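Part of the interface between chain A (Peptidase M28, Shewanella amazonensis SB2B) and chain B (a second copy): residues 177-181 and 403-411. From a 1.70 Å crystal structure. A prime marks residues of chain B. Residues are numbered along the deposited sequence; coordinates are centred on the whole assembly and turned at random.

Chain A (177-181) DHDRM
Chain B 403-411: TPNDTLDKI

Chain A crosses the interface as an irregular, bent loop with no helix or strand: phi/psi is -118/42 at His178, -93/158 at Asp179 and -81/63 at Arg180. Chain B presents a type I beta turn from Thr403′ to Asp406′, closed by Asp406′ N to Thr403′ O at 3.2 Å, and then a 3-10 segment over 408-410, in which Lys410′ N reaches Thr407′ O at 2.9 Å. The CA atoms of Arg180 and Asn405′ lie 5.0 Å apart and those of His178 and Asp409′ 7.0 Å apart, so the two chains run in opposing order through this register. Together the stretches bury 347 Å².

Lys410′ organises the centre. Its CA-to-CB bond points sideways, but chi angles of -56°, -47°, -178° and -52° (m, m, t, m) bring NZ back to the contact. There Lys410′ NZ donates to His178 O at 3.0 Å, while on its own chain it bonds Asn405′ O at 2.9 Å and Asn405′ OD1 at 2.8 Å and forms a salt bridge with Asp409′ OD2 at 2.9 Å. Lys410′ NZ thus lies close to both of two acceptors, His178 O and Asp409′ OD2, which are 3.0 Å apart and not bonded to each other; the positive charge offsets their mutual repulsion, and Asp409′ OD2 also receives the His178 ND1 hydrogen.

His178, chi1 57° (p) and chi2 111°, points toward chain B and donates from ND1 to Asp409′ OD2 at 2.6 Å. The 167° angle at hydrogen and the position of OD2 near the ring plane, at its edge, are those expected of an in-plane ring N-H. Asp409′, chi1 53° (p) and chi2 -87°, uses both carboxylate oxygens, since its OD1 accepts from Thr407′ OG1 at 2.7 Å.

Asn405′ has an off-rotamer chi1 of -140° with chi2 12°, which sets its amide to read two consecutive residues. Asn405′ ND2 donates to Asp179 OD1 at 3.0 Å, almost linearly (177°), while Asn405′ OD1 accepts from the backbone Arg180 N at 2.9 Å, with a more bent 137°. Asp179 (chi1 -67°, m; chi2 -43°) starts away from chain B, yet its carboxylate end comes nearer; Asp179 N is held by Asp177 OD2 at 2.9 Å, Asp177 having chi1 61° (p).

Arg180 points toward chain B with chi1 -162° (t), chi2 88° (p), chi3 -177° (t) and chi4 -80°. Arg180 NH1 donates to Pro404′ O at 3.0 Å and 167°, the oxygen lying at the guanidinium edge near its plane. The aliphatic portion adds a nonpolar contact, Arg180 CD to Thr407′ CG2 at 4.1 Å.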

# COMPACT_ATOMS: atom_id res chain seq x y z
N ASP A 177 3.06 -8.75 1.62
CA ASP A 177 3.46 -7.34 1.71
C ASP A 177 3.73 -6.87 3.14
O ASP A 177 3.33 -7.50 4.10
CB ASP A 177 2.31 -6.51 1.20
CG ASP A 177 1.07 -6.71 2.02
OD1 ASP A 177 0.47 -7.80 1.87
OD2 ASP A 177 0.75 -5.79 2.84
N HIS A 178 4.37 -5.70 3.27
CA HIS A 178 4.33 -4.95 4.54
C HIS A 178 3.66 -3.60 4.28
O HIS A 178 4.10 -2.55 4.75
CB HIS A 178 5.72 -4.82 5.19
CG HIS A 178 6.76 -4.17 4.33
ND1 HIS A 178 7.29 -2.92 4.60
CD2 HIS A 178 7.42 -4.63 3.24
CE1 HIS A 178 8.18 -2.62 3.68
NE2 HIS A 178 8.29 -3.64 2.85
N ASP A 179 2.58 -3.64 3.50
CA ASP A 179 1.73 -2.46 3.31
C ASP A 179 0.57 -2.46 4.30
O ASP A 179 0.16 -3.49 4.83
CB ASP A 179 1.20 -2.44 1.91
CG ASP A 179 2.26 -2.23 0.88
OD1 ASP A 179 3.15 -1.36 1.09
OD2 ASP A 179 2.21 -2.95 -0.15
N ARG A 180 0.04 -1.26 4.52
CA ARG A 180 -1.08 -1.03 5.42
C ARG A 180 -2.37 -1.38 4.67
O ARG A 180 -3.26 -0.54 4.48
CB ARG A 180 -1.06 0.39 5.94
CG ARG A 180 -1.90 0.55 7.18
CD ARG A 180 -1.07 0.26 8.41
NE ARG A 180 -1.86 0.33 9.63
CZ ARG A 180 -2.20 1.46 10.25
NH1 ARG A 180 -1.81 2.64 9.79
NH2 ARG A 180 -2.91 1.38 11.37
N MSE A 181 -2.46 -2.66 4.29
CA MSE A 181 -3.56 -3.18 3.50
C MSE A 181 -4.03 -4.45 4.24
O MSE A 181 -3.22 -5.34 4.54
CB MSE A 181 -3.06 -3.58 2.10
CG MSE A 181 -2.52 -2.43 1.28
SE MSE A 181 -3.91 -1.44 0.43
CE MSE A 181 -4.92 -0.56 1.75
N THR B 403 0.69 8.97 4.52
CA THR B 403 -0.26 7.87 4.33
C THR B 403 -0.40 7.00 5.56
O THR B 403 0.46 7.04 6.47
CB THR B 403 0.19 6.93 3.18
OG1 THR B 403 1.32 6.15 3.62
CG2 THR B 403 0.50 7.75 1.89
N PRO B 404 -1.42 6.12 5.57
CA PRO B 404 -1.44 5.05 6.58
C PRO B 404 -0.28 4.06 6.50
O PRO B 404 -0.14 3.25 7.40
CB PRO B 404 -2.77 4.33 6.34
CG PRO B 404 -3.63 5.37 5.56
CD PRO B 404 -2.66 6.14 4.75
N ASN B 405 0.47 4.10 5.40
CA ASN B 405 1.59 3.25 5.19
C ASN B 405 2.89 3.80 5.76
O ASN B 405 3.93 3.16 5.64
CB ASN B 405 1.75 3.01 3.69
CG ASN B 405 2.13 1.59 3.34
OD1 ASN B 405 2.10 0.68 4.17
ND2 ASN B 405 2.50 1.40 2.05
N ASP B 406 2.86 4.96 6.43
CA ASP B 406 4.05 5.49 7.12
C ASP B 406 4.25 4.78 8.46
O ASP B 406 3.82 5.26 9.53
CB ASP B 406 3.98 7.01 7.30
CG ASP B 406 5.24 7.55 7.94
OD1 ASP B 406 6.16 6.71 8.11
OD2 ASP B 406 5.33 8.76 8.24
N THR B 407 4.87 3.61 8.35
CA THR B 407 5.00 2.68 9.47
C THR B 407 6.45 2.25 9.63
O THR B 407 7.28 2.43 8.73
CB THR B 407 4.08 1.42 9.28
OG1 THR B 407 4.40 0.76 8.07
CG2 THR B 407 2.60 1.79 9.26
N LEU B 408 6.74 1.63 10.77
CA LEU B 408 8.12 1.37 11.18
C LEU B 408 8.88 0.56 10.16
O LEU B 408 10.10 0.76 9.95
CB LEU B 408 8.12 0.67 12.55
CG LEU B 408 9.47 0.21 13.14
CD1 LEU B 408 10.38 1.38 13.47
CD2 LEU B 408 9.21 -0.67 14.35
N ASP B 409 8.18 -0.41 9.58
CA ASP B 409 8.78 -1.31 8.59
C ASP B 409 9.25 -0.63 7.31
O ASP B 409 9.90 -1.29 6.47
CB ASP B 409 7.79 -2.40 8.26
CG ASP B 409 6.43 -1.82 7.84
OD1 ASP B 409 5.59 -1.56 8.75
OD2 ASP B 409 6.29 -1.56 6.62
N LYS B 410 8.90 0.65 7.14
CA LYS B 410 9.40 1.43 6.02
C LYS B 410 10.83 1.95 6.23
O LYS B 410 11.43 2.41 5.27
CB LYS B 410 8.47 2.57 5.67
CG LYS B 410 7.00 2.13 5.35
CD LYS B 410 6.90 0.93 4.36
CE LYS B 410 5.44 0.57 4.04
NZ LYS B 410 4.63 0.37 5.28
N ILE B 411 11.33 1.91 7.45
CA ILE B 411 12.68 2.41 7.78
C ILE B 411 13.69 1.30 7.50
O ILE B 411 13.53 0.17 8.00
CB ILE B 411 12.74 2.83 9.26
CG1 ILE B 411 11.88 4.09 9.49
CG2 ILE B 411 14.18 3.04 9.77
CD1 ILE B 411 11.84 4.51 10.89